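Local coordinates for DUF724 domain-containing protein 6-like (Raphanus sativus, PDB 5ZWX) that binds the H3K9me2 histone mark through an Agenet-domain cassette and, like its Arabidopsis counterpart, probably links it to DNA methylation in heterochromatin, at residues Ala101-Gly106 with Glu130-Arg135. Numbering follows the deposited sequence.
Sequences AFYSDG and EQIRFR
Tyr103, Ile132 and Phe134 meet where two strands of what is probably the second, SH3-like Agenet domain of the cassette face each other without pairing. The strand segments run nearly perpendicular, their N-to-C directions 104° apart. Strand 120-125 pairs with 130-135, and strand 139-146 with 98-103. Tyr103 ends its strand and opens a type I' turn to Gly106. Its CG is anti to the backbone N (chi1 -174°), and its CB bond points toward strand 130-135. Along the ring, CD2 comes first and lies 3.9 Å from Phe134 CE2, at the edge of the Phe134 ring. One atom further, CE2 is 3.9 Å from Ile132 CD1, the tip of an extended isoleucine branch. CZ meets the same methyl. At the tip, OH and Glu130 OE2 are bridged by one water, which donates to OE2. Tyr103 and Ile132 also pack on a modified residue of the bound H3K9me2 peptide, and Glu130 OE1 hydrogen-bonds to such a residue. Deeper in, Ala101 and Phe134 are buried, and both touch Leu139. Ala101 CB makes a CH-pi contact over one face of the Phe134 ring, 3.6 Å from its centroid and closest to CZ.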
loop_
_atom_site.group_PDB
_atom_site.type_symbol
_atom_site.label_atom_id
_atom_site.label_comp_id
_atom_site.label_asym_id
_atom_site.label_seq_id
_atom_site.Cartn_x
_atom_site.Cartn_y
_atom_site.Cartn_z
ATOM N N ALA A 101 -2.388 -5.914 -6.410
ATOM C CA ALA A 101 -3.081 -5.420 -7.592
ATOM C C ALA A 101 -3.536 -3.975 -7.385
ATOM O O ALA A 101 -4.059 -3.626 -6.316
ATOM C CB ALA A 101 -4.292 -6.309 -7.904
ATOM N N PHE A 102 -3.326 -3.130 -8.380
ATOM C CA PHE A 102 -3.796 -1.754 -8.276
ATOM C C PHE A 102 -5.285 -1.657 -8.544
ATOM O O PHE A 102 -5.758 -1.949 -9.656
ATOM C CB PHE A 102 -3.052 -0.842 -9.222
ATOM C CG PHE A 102 -3.108 0.599 -8.821
ATOM C CD1 PHE A 102 -2.467 1.035 -7.650
ATOM C CD2 PHE A 102 -3.781 1.522 -9.603
ATOM C CE1 PHE A 102 -2.511 2.373 -7.281
ATOM C CE2 PHE A 102 -3.825 2.862 -9.235
ATOM C CZ PHE A 102 -3.181 3.285 -8.075
ATOM N N TYR A 103 -6.039 -1.227 -7.536
ATOM C CA TYR A 103 -7.528 -1.331 -7.638
ATOM C C TYR A 103 -8.084 -0.248 -6.730
ATOM O O TYR A 103 -7.515 -0.026 -5.631
ATOM C CB TYR A 103 -7.948 -2.719 -7.177
ATOM C CG TYR A 103 -9.400 -3.061 -7.343
ATOM C CD1 TYR A 103 -10.316 -2.785 -6.332
ATOM C CD2 TYR A 103 -9.832 -3.722 -8.491
ATOM C CE1 TYR A 103 -11.684 -3.119 -6.512
ATOM C CE2 TYR A 103 -11.139 -4.058 -8.672
ATOM C CZ TYR A 103 -12.062 -3.763 -7.680
ATOM O OH TYR A 103 -13.347 -4.140 -7.896
ATOM N N SER A 104 -9.108 0.482 -7.173
ATOM C CA SER A 104 -9.606 1.636 -6.392
ATOM C C SER A 104 -8.466 2.543 -5.878
ATOM O O SER A 104 -8.513 3.018 -4.719
ATOM C CB SER A 104 -10.433 1.158 -5.198
ATOM O OG SER A 104 -11.584 0.437 -5.617
ATOM N N ASP A 105 -7.443 2.721 -6.725
ATOM C CA ASP A 105 -6.372 3.681 -6.549
ATOM C C ASP A 105 -5.461 3.356 -5.359
ATOM O O ASP A 105 -4.695 4.234 -4.907
ATOM C CB ASP A 105 -6.942 5.104 -6.430
ATOM C CG ASP A 105 -7.682 5.540 -7.710
ATOM O OD1 ASP A 105 -7.027 5.715 -8.759
ATOM O OD2 ASP A 105 -8.908 5.689 -7.650
ATOM N N GLY A 106 -5.498 2.103 -4.896
ATOM C CA GLY A 106 -4.455 1.623 -3.970
ATOM C C GLY A 106 -4.011 0.217 -4.354
ATOM O O GLY A 106 -4.512 -0.365 -5.347
ATOM N N GLU A 130 -12.655 -12.364 -3.062
ATOM C CA GLU A 130 -12.835 -11.889 -4.438
ATOM C C GLU A 130 -11.894 -12.577 -5.399
ATOM O O GLU A 130 -10.812 -12.997 -5.015
ATOM C CB GLU A 130 -12.630 -10.383 -4.534
ATOM C CG GLU A 130 -13.784 -9.552 -3.951
ATOM C CD GLU A 130 -13.460 -8.097 -3.988
ATOM O OE1 GLU A 130 -12.422 -7.725 -3.371
ATOM O OE2 GLU A 130 -14.175 -7.339 -4.678
ATOM N N GLN A 131 -12.333 -12.734 -6.645
ATOM C CA GLN A 131 -11.510 -13.315 -7.679
ATOM C C GLN A 131 -11.578 -12.351 -8.862
ATOM O O GLN A 131 -12.650 -12.185 -9.451
ATOM C CB GLN A 131 -12.015 -14.714 -8.054
ATOM C CG GLN A 131 -11.185 -15.404 -9.155
ATOM C CD GLN A 131 -9.940 -16.092 -8.597
ATOM O OE1 GLN A 131 -10.018 -16.863 -7.626
ATOM N NE2 GLN A 131 -8.787 -15.818 -9.207
ATOM N N ILE A 132 -10.465 -11.688 -9.184
ATOM C CA ILE A 132 -10.482 -10.576 -10.132
ATOM C C ILE A 132 -9.364 -10.682 -11.158
ATOM O O ILE A 132 -8.222 -10.961 -10.783
ATOM C CB ILE A 132 -10.363 -9.232 -9.403
ATOM C CG1 ILE A 132 -11.377 -9.142 -8.233
ATOM C CG2 ILE A 132 -10.564 -8.077 -10.369
ATOM C CD1 ILE A 132 -11.324 -7.806 -7.459
ATOM N N ARG A 133 -9.670 -10.438 -12.436
ATOM C CA ARG A 133 -8.644 -10.474 -13.501
ATOM C C ARG A 133 -7.942 -9.152 -13.654
ATOM O O ARG A 133 -8.609 -8.109 -13.566
ATOM C CB ARG A 133 -9.276 -10.818 -14.849
ATOM C CG ARG A 133 -9.766 -12.225 -14.945
ATOM C CD ARG A 133 -10.155 -12.534 -16.391
ATOM N NE ARG A 133 -10.518 -13.932 -16.508
ATOM C CZ ARG A 133 -10.916 -14.513 -17.631
ATOM N NH1 ARG A 133 -11.013 -13.805 -18.749
ATOM N NH2 ARG A 133 -11.229 -15.795 -17.615
ATOM N N PHE A 134 -6.634 -9.200 -13.962
ATOM C CA PHE A 134 -5.810 -8.017 -14.120
ATOM C C PHE A 134 -4.830 -8.190 -15.270
ATOM O O PHE A 134 -4.492 -9.319 -15.640
ATOM C CB PHE A 134 -4.973 -7.721 -12.817
ATOM C CG PHE A 134 -5.810 -7.365 -11.633
ATOM C CD1 PHE A 134 -6.194 -8.335 -10.729
ATOM C CD2 PHE A 134 -6.222 -6.060 -11.427
ATOM C CE1 PHE A 134 -7.004 -8.007 -9.627
ATOM C CE2 PHE A 134 -7.033 -5.732 -10.315
ATOM C CZ PHE A 134 -7.415 -6.710 -9.432
ATOM N N ARG A 135 -4.358 -7.072 -15.812
ATOM C CA ARG A 135 -3.215 -7.117 -16.736
ATOM C C ARG A 135 -1.959 -7.153 -15.887
ATOM O O ARG A 135 -1.982 -6.726 -14.747
ATOM C CB ARG A 135 -3.192 -5.901 -17.670
ATOM C CG ARG A 135 -4.477 -5.732 -18.516
ATOM C CD ARG A 135 -4.420 -4.434 -19.312
ATOM N NE ARG A 135 -4.128 -3.275 -18.453
ATOM C CZ ARG A 135 -5.064 -2.611 -17.782
ATOM N NH1 ARG A 135 -6.321 -3.004 -17.859
ATOM N NH2 ARG A 135 -4.756 -1.562 -17.038
HETATM O O HOH W 1 -14.475 -4.906 -5.366
#